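Local structure of uncharacterized protein (Bacteroides cellulosilyticus, 5JVK) at residues Leu357-Leu362 with Trp446-Glu451; Gly147-Pro152 with Leu204-Lys209. The protein is a family 39 glycoside hydrolase that probably hydrolyses O-glycosidic bonds in carbohydrates. All coordinates share one frame; numbering follows the deposited sequence.

Both interactions involve the closed barrel of eight parallel strands with helices around it. Interaction 2 joins the loop before helix 153-164 to helix 194-211, so it lies wholly within the barrel domain, in its outer helical layer. Interaction 1 opens only after interaction 2 has closed. It joins helix 350-366, which comes between the last two barrel strands in the sequence, to the end of strand 439-447 in the antiparallel sheet that follows the barrel. The two centres are about 43 Å apart, on opposite sides of the centre of the chain, with nearest atoms about 23 Å apart. One contact packs the barrel's own surface; the other fastens the barrel to the beta domain that follows it.

Interaction 1. Residues Leu357-Leu362 with Trp446-Glu451; sequences LARTYL and WTTKAE
R359 NH2 is held by two partners: a salt bridge to D297 OD2 and a hydrogen bond to a water, NH2 to water O 3.0 Å. That water donates in turn to T448 O, at 2.8 Å, and so links helix to turn. R359 NH1 bonds to I491 O. The R359 chain crosses W446 obliquely. Its CG sits over the indole face, 3.7 Å from the centroid of the five-membered ring and 14° off the normal, a CH-pi contact. The bend at chi3 (64°) then lays the guanidinium 18° from the indole plane. R359 NE and W446 NE1 are 3.4 Å apart, but both are donors and do not bond; W446 NE1 gives its hydrogen to D297 OD1. One carboxylate thus serves both side chains. L362 CD1 meets W446 CZ3 at 4.0 Å. At the strand end, T447 OG1 accepts from K449 N in an ST turn. An alanine for W446 would remove the indole and its N-H to D297, and would probably leave the R359 chain less firmly placed. The contact is a buried domain interface, a barrel helix against a beta-sheet domain, consistent with the barrel and beta domain architecture of family 39 glycoside hydrolases.

Interaction 2. Residues Gly147-Pro152 with Leu204-Lys209; sequences GKYVMP and LAYAVK
Y149 and Y206 carry the contact, each placing its CB over the other's ring. Y149 CB lies 3.5 Å from the centroid of the Y206 ring, 6° off the normal, a CH-pi contact. Y206 CB approaches the Y149 ring less centrally, 4.2 Å from its centroid. The side chains run past each other in opposite directions, so the rings, tilted by 22°, barely overlap. Y206 has CG anti to its backbone N (chi1 163°), which sends its ring out obliquely to the loop. Its OH reaches the loop backbone, 3.6 Å from V150 CA. M151 N lies at the edge of that ring, but at a poor angle for a hydrogen bond to OH. M151 folds back at chi2 and chi3, which brings CE to 3.7 Å from A207 CA. Around this shell, G147 O lies over the opposite face of the Y149 ring. G147 N bonds to E143 OE2, and V150 pairs by backbone with V142, tying the loop to the residues just before it. A207 also touches W218 on strand 217-220. The contact is packing on the outside of a beta/alpha barrel: the loop entering helix 153-164 lies against the next barrel helix, 194-211.

Interaction 1. Residues Leu357-Leu362 with Trp446-Glu451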
loop_
_atom_site.group_PDB
_atom_site.type_symbol
_atom_site.label_atom_id
_atom_site.label_comp_id
_atom_site.label_asym_id
_atom_site.label_seq_id
_atom_site.Cartn_x
_atom_site.Cartn_y
_atom_site.Cartn_z
ATOM N N LEU A 357 8.915 -1.274 -1.569
ATOM C CA LEU A 357 7.628 -1.583 -0.938
ATOM C C LEU A 357 7.827 -2.484 0.280
ATOM O O LEU A 357 7.341 -2.174 1.364
ATOM C CB LEU A 357 6.673 -2.249 -1.933
ATOM C CG LEU A 357 5.221 -2.473 -1.468
ATOM C CD1 LEU A 357 4.265 -2.362 -2.647
ATOM C CD2 LEU A 357 5.016 -3.809 -0.758
ATOM N N ALA A 358 8.536 -3.593 0.092
ATOM C CA ALA A 358 8.818 -4.528 1.184
ATOM C C ALA A 358 9.595 -3.848 2.302
ATOM O O ALA A 358 9.270 -4.013 3.479
ATOM C CB ALA A 358 9.596 -5.729 0.671
ATOM N N ARG A 359 10.612 -3.080 1.919
ATOM C CA ARG A 359 11.451 -2.356 2.872
ATOM C C ARG A 359 10.693 -1.287 3.659
ATOM O O ARG A 359 10.961 -1.095 4.848
ATOM C CB ARG A 359 12.687 -1.772 2.166
ATOM C CG ARG A 359 13.766 -2.823 1.988
ATOM C CD ARG A 359 14.704 -2.604 0.816
ATOM N NE ARG A 359 15.515 -1.395 0.916
ATOM C CZ ARG A 359 16.536 -1.099 0.110
ATOM N NH1 ARG A 359 16.908 -1.924 -0.871
ATOM N NH2 ARG A 359 17.205 0.034 0.288
ATOM N N THR A 360 9.741 -0.615 3.009
ATOM C CA THR A 360 8.865 0.350 3.691
ATOM C C THR A 360 8.097 -0.295 4.846
ATOM O O THR A 360 8.112 0.219 5.964
ATOM C CB THR A 360 7.857 1.004 2.716
ATOM O OG1 THR A 360 8.567 1.804 1.770
ATOM C CG2 THR A 360 6.847 1.890 3.450
ATOM N N TYR A 361 7.435 -1.414 4.573
ATOM C CA TYR A 361 6.611 -2.076 5.590
ATOM C C TYR A 361 7.446 -2.780 6.663
ATOM O O TYR A 361 7.045 -2.825 7.828
ATOM C CB TYR A 361 5.600 -3.026 4.940
ATOM C CG TYR A 361 4.522 -2.285 4.183
ATOM C CD1 TYR A 361 3.605 -1.485 4.858
ATOM C CD2 TYR A 361 4.423 -2.364 2.793
ATOM C CE1 TYR A 361 2.617 -0.794 4.179
ATOM C CE2 TYR A 361 3.435 -1.674 2.101
ATOM C CZ TYR A 361 2.532 -0.890 2.802
ATOM O OH TYR A 361 1.546 -0.199 2.140
ATOM N N LEU A 362 8.608 -3.303 6.274
ATOM C CA LEU A 362 9.551 -3.884 7.232
ATOM C C LEU A 362 10.151 -2.819 8.149
ATOM O O LEU A 362 10.205 -3.015 9.365
ATOM C CB LEU A 362 10.655 -4.663 6.511
ATOM C CG LEU A 362 10.181 -5.954 5.833
ATOM C CD1 LEU A 362 11.185 -6.427 4.791
ATOM C CD2 LEU A 362 9.912 -7.051 6.851
ATOM N N TRP A 446 18.583 -7.518 3.966
ATOM C CA TRP A 446 18.780 -6.878 2.671
ATOM C C TRP A 446 19.995 -5.960 2.710
ATOM O O TRP A 446 20.521 -5.653 3.782
ATOM C CB TRP A 446 17.522 -6.100 2.245
ATOM C CG TRP A 446 17.245 -4.806 2.985
ATOM C CD1 TRP A 446 17.759 -3.576 2.705
ATOM C CD2 TRP A 446 16.354 -4.623 4.092
ATOM N NE1 TRP A 446 17.262 -2.642 3.576
ATOM C CE2 TRP A 446 16.400 -3.258 4.442
ATOM C CE3 TRP A 446 15.532 -5.485 4.832
ATOM C CZ2 TRP A 446 15.649 -2.727 5.496
ATOM C CZ3 TRP A 446 14.783 -4.955 5.883
ATOM C CH2 TRP A 446 14.849 -3.587 6.204
ATOM N N THR A 447 20.426 -5.532 1.527
ATOM C CA THR A 447 21.493 -4.547 1.392
ATOM C C THR A 447 20.966 -3.334 0.636
ATOM O O THR A 447 20.117 -3.466 -0.247
ATOM C CB THR A 447 22.748 -5.127 0.690
ATOM O OG1 THR A 447 23.768 -4.121 0.622
ATOM C CG2 THR A 447 22.454 -5.639 -0.723
ATOM N N THR A 448 21.470 -2.155 1.001
ATOM C CA THR A 448 21.200 -0.926 0.258
ATOM C C THR A 448 22.054 -0.812 -1.018
ATOM O O THR A 448 21.751 -0.001 -1.891
ATOM C CB THR A 448 21.427 0.319 1.139
ATOM O OG1 THR A 448 22.764 0.318 1.654
ATOM C CG2 THR A 448 20.442 0.328 2.299
ATOM N N LYS A 449 23.113 -1.615 -1.126
ATOM C CA LYS A 449 23.997 -1.574 -2.294
ATOM C C LYS A 449 23.330 -2.197 -3.522
ATOM O O LYS A 449 22.906 -3.354 -3.481
ATOM C CB LYS A 449 25.330 -2.267 -1.988
ATOM C CG LYS A 449 26.169 -1.503 -0.975
ATOM C CD LYS A 449 27.332 -2.316 -0.430
ATOM C CE LYS A 449 28.394 -2.586 -1.484
ATOM N NZ LYS A 449 29.705 -2.925 -0.860
ATOM N N ALA A 450 23.249 -1.416 -4.601
ATOM C CA ALA A 450 22.574 -1.816 -5.844
ATOM C C ALA A 450 23.115 -3.121 -6.426
ATOM O O ALA A 450 22.350 -4.003 -6.822
ATOM C CB ALA A 450 22.691 -0.705 -6.875
ATOM N N GLU A 451 24.440 -3.223 -6.473
ATOM C CA GLU A 451 25.134 -4.404 -6.997
ATOM C C GLU A 451 25.005 -5.671 -6.137
ATOM O O GLU A 451 25.236 -6.769 -6.636
ATOM C CB GLU A 451 26.624 -4.091 -7.250
ATOM C CG GLU A 451 27.503 -3.881 -6.005
ATOM C CD GLU A 451 27.487 -2.461 -5.446
ATOM O OE1 GLU A 451 26.549 -1.688 -5.744
ATOM O OE2 GLU A 451 28.419 -2.116 -4.684
HETATM O O HOH W 1 18.936 -0.084 -2.131
#

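Interaction 2. Residues Gly147-Pro152 with Leu204-Lys209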
loop_
_atom_site.group_PDB
_atom_site.type_symbol
_atom_site.label_atom_id
_atom_site.label_comp_id
_atom_site.label_asym_id
_atom_site.label_seq_id
_atom_site.Cartn_x
_atom_site.Cartn_y
_atom_site.Cartn_z
ATOM N N GLY A 147 -27.569 22.249 1.393
ATOM C CA GLY A 147 -28.393 21.600 2.416
ATOM C C GLY A 147 -29.011 20.253 2.057
ATOM O O GLY A 147 -29.573 19.593 2.931
ATOM N N LYS A 148 -28.909 19.839 0.792
ATOM C CA LYS A 148 -29.507 18.595 0.313
ATOM C C LYS A 148 -28.399 17.579 0.073
ATOM O O LYS A 148 -27.455 17.859 -0.669
ATOM C CB LYS A 148 -30.283 18.845 -0.980
ATOM C CG LYS A 148 -31.410 19.859 -0.825
ATOM C CD LYS A 148 -32.375 19.838 -2.003
ATOM C CE LYS A 148 -33.386 18.705 -1.889
ATOM N NZ LYS A 148 -34.255 18.605 -3.095
ATOM N N TYR A 149 -28.522 16.405 0.691
ATOM C CA TYR A 149 -27.449 15.412 0.708
ATOM C C TYR A 149 -27.786 14.139 -0.056
ATOM O O TYR A 149 -28.955 13.805 -0.254
ATOM C CB TYR A 149 -27.090 15.054 2.149
ATOM C CG TYR A 149 -26.719 16.244 3.006
ATOM C CD1 TYR A 149 -27.347 16.472 4.232
ATOM C CD2 TYR A 149 -25.741 17.152 2.590
ATOM C CE1 TYR A 149 -27.007 17.565 5.019
ATOM C CE2 TYR A 149 -25.397 18.248 3.370
ATOM C CZ TYR A 149 -26.031 18.450 4.581
ATOM O OH TYR A 149 -25.688 19.535 5.350
ATOM N N VAL A 150 -26.738 13.439 -0.483
ATOM C CA VAL A 150 -26.859 12.141 -1.147
ATOM C C VAL A 150 -25.535 11.375 -1.031
ATOM O O VAL A 150 -24.466 11.983 -1.043
ATOM C CB VAL A 150 -27.278 12.294 -2.632
ATOM C CG1 VAL A 150 -26.207 13.012 -3.451
ATOM C CG2 VAL A 150 -27.616 10.940 -3.250
ATOM N N MET A 151 -25.620 10.051 -0.901
ATOM C CA MET A 151 -24.444 9.182 -0.855
ATOM C C MET A 151 -24.219 8.604 -2.256
ATOM O O MET A 151 -25.072 7.860 -2.744
ATOM C CB MET A 151 -24.665 8.056 0.162
ATOM C CG MET A 151 -23.471 7.135 0.390
ATOM S SD MET A 151 -21.963 7.973 0.926
ATOM C CE MET A 151 -22.486 8.693 2.477
ATOM N N PRO A 152 -23.085 8.943 -2.916
ATOM C CA PRO A 152 -22.846 8.426 -4.276
ATOM C C PRO A 152 -22.763 6.902 -4.358
ATOM O O PRO A 152 -22.450 6.247 -3.363
ATOM C CB PRO A 152 -21.501 9.054 -4.668
ATOM C CG PRO A 152 -21.366 10.251 -3.801
ATOM C CD PRO A 152 -22.025 9.887 -2.507
ATOM N N LEU A 204 -19.924 16.296 5.672
ATOM C CA LEU A 204 -19.162 15.155 6.187
ATOM C C LEU A 204 -19.939 14.425 7.281
ATOM O O LEU A 204 -19.964 13.193 7.303
ATOM C CB LEU A 204 -17.794 15.601 6.726
ATOM C CG LEU A 204 -16.885 14.536 7.362
ATOM C CD1 LEU A 204 -16.643 13.372 6.412
ATOM C CD2 LEU A 204 -15.567 15.156 7.794
ATOM N N ALA A 205 -20.557 15.191 8.181
ATOM C CA ALA A 205 -21.377 14.632 9.263
ATOM C C ALA A 205 -22.519 13.757 8.743
ATOM O O ALA A 205 -22.849 12.745 9.361
ATOM C CB ALA A 205 -21.923 15.744 10.143
ATOM N N TYR A 206 -23.111 14.150 7.612
ATOM C CA TYR A 206 -24.098 13.315 6.914
ATOM C C TYR A 206 -23.491 11.988 6.466
ATOM O O TYR A 206 -24.080 10.924 6.690
ATOM C CB TYR A 206 -24.692 14.042 5.696
ATOM C CG TYR A 206 -25.383 13.113 4.720
ATOM C CD1 TYR A 206 -24.751 12.708 3.542
ATOM C CD2 TYR A 206 -26.654 12.607 4.994
ATOM C CE1 TYR A 206 -25.376 11.844 2.653
ATOM C CE2 TYR A 206 -27.287 11.742 4.111
ATOM C CZ TYR A 206 -26.646 11.365 2.942
ATOM O OH TYR A 206 -27.268 10.508 2.065
ATOM N N ALA A 207 -22.327 12.067 5.820
ATOM C CA ALA A 207 -21.618 10.880 5.325
ATOM C C ALA A 207 -21.219 9.918 6.446
ATOM O O ALA A 207 -21.316 8.701 6.284
ATOM C CB ALA A 207 -20.390 11.289 4.522
ATOM N N VAL A 208 -20.787 10.478 7.575
ATOM C CA VAL A 208 -20.382 9.691 8.746
ATOM C C VAL A 208 -21.584 8.981 9.385
ATOM O O VAL A 208 -21.487 7.805 9.742
ATOM C CB VAL A 208 -19.636 10.575 9.777
ATOM C CG1 VAL A 208 -19.384 9.828 11.081
ATOM C CG2 VAL A 208 -18.318 11.074 9.191
ATOM N N LYS A 209 -22.699 9.702 9.522
ATOM C CA LYS A 209 -23.970 9.137 10.009
ATOM C C LYS A 209 -24.412 7.934 9.175
ATOM O O LYS A 209 -24.747 6.880 9.717
ATOM C CB LYS A 209 -25.088 10.191 9.964
ATOM C CG LYS A 209 -26.286 9.887 10.854
ATOM C CD LYS A 209 -27.496 10.715 10.444
ATOM C CE LYS A 209 -28.730 10.369 11.262
ATOM N NZ LYS A 209 -28.661 10.906 12.650
#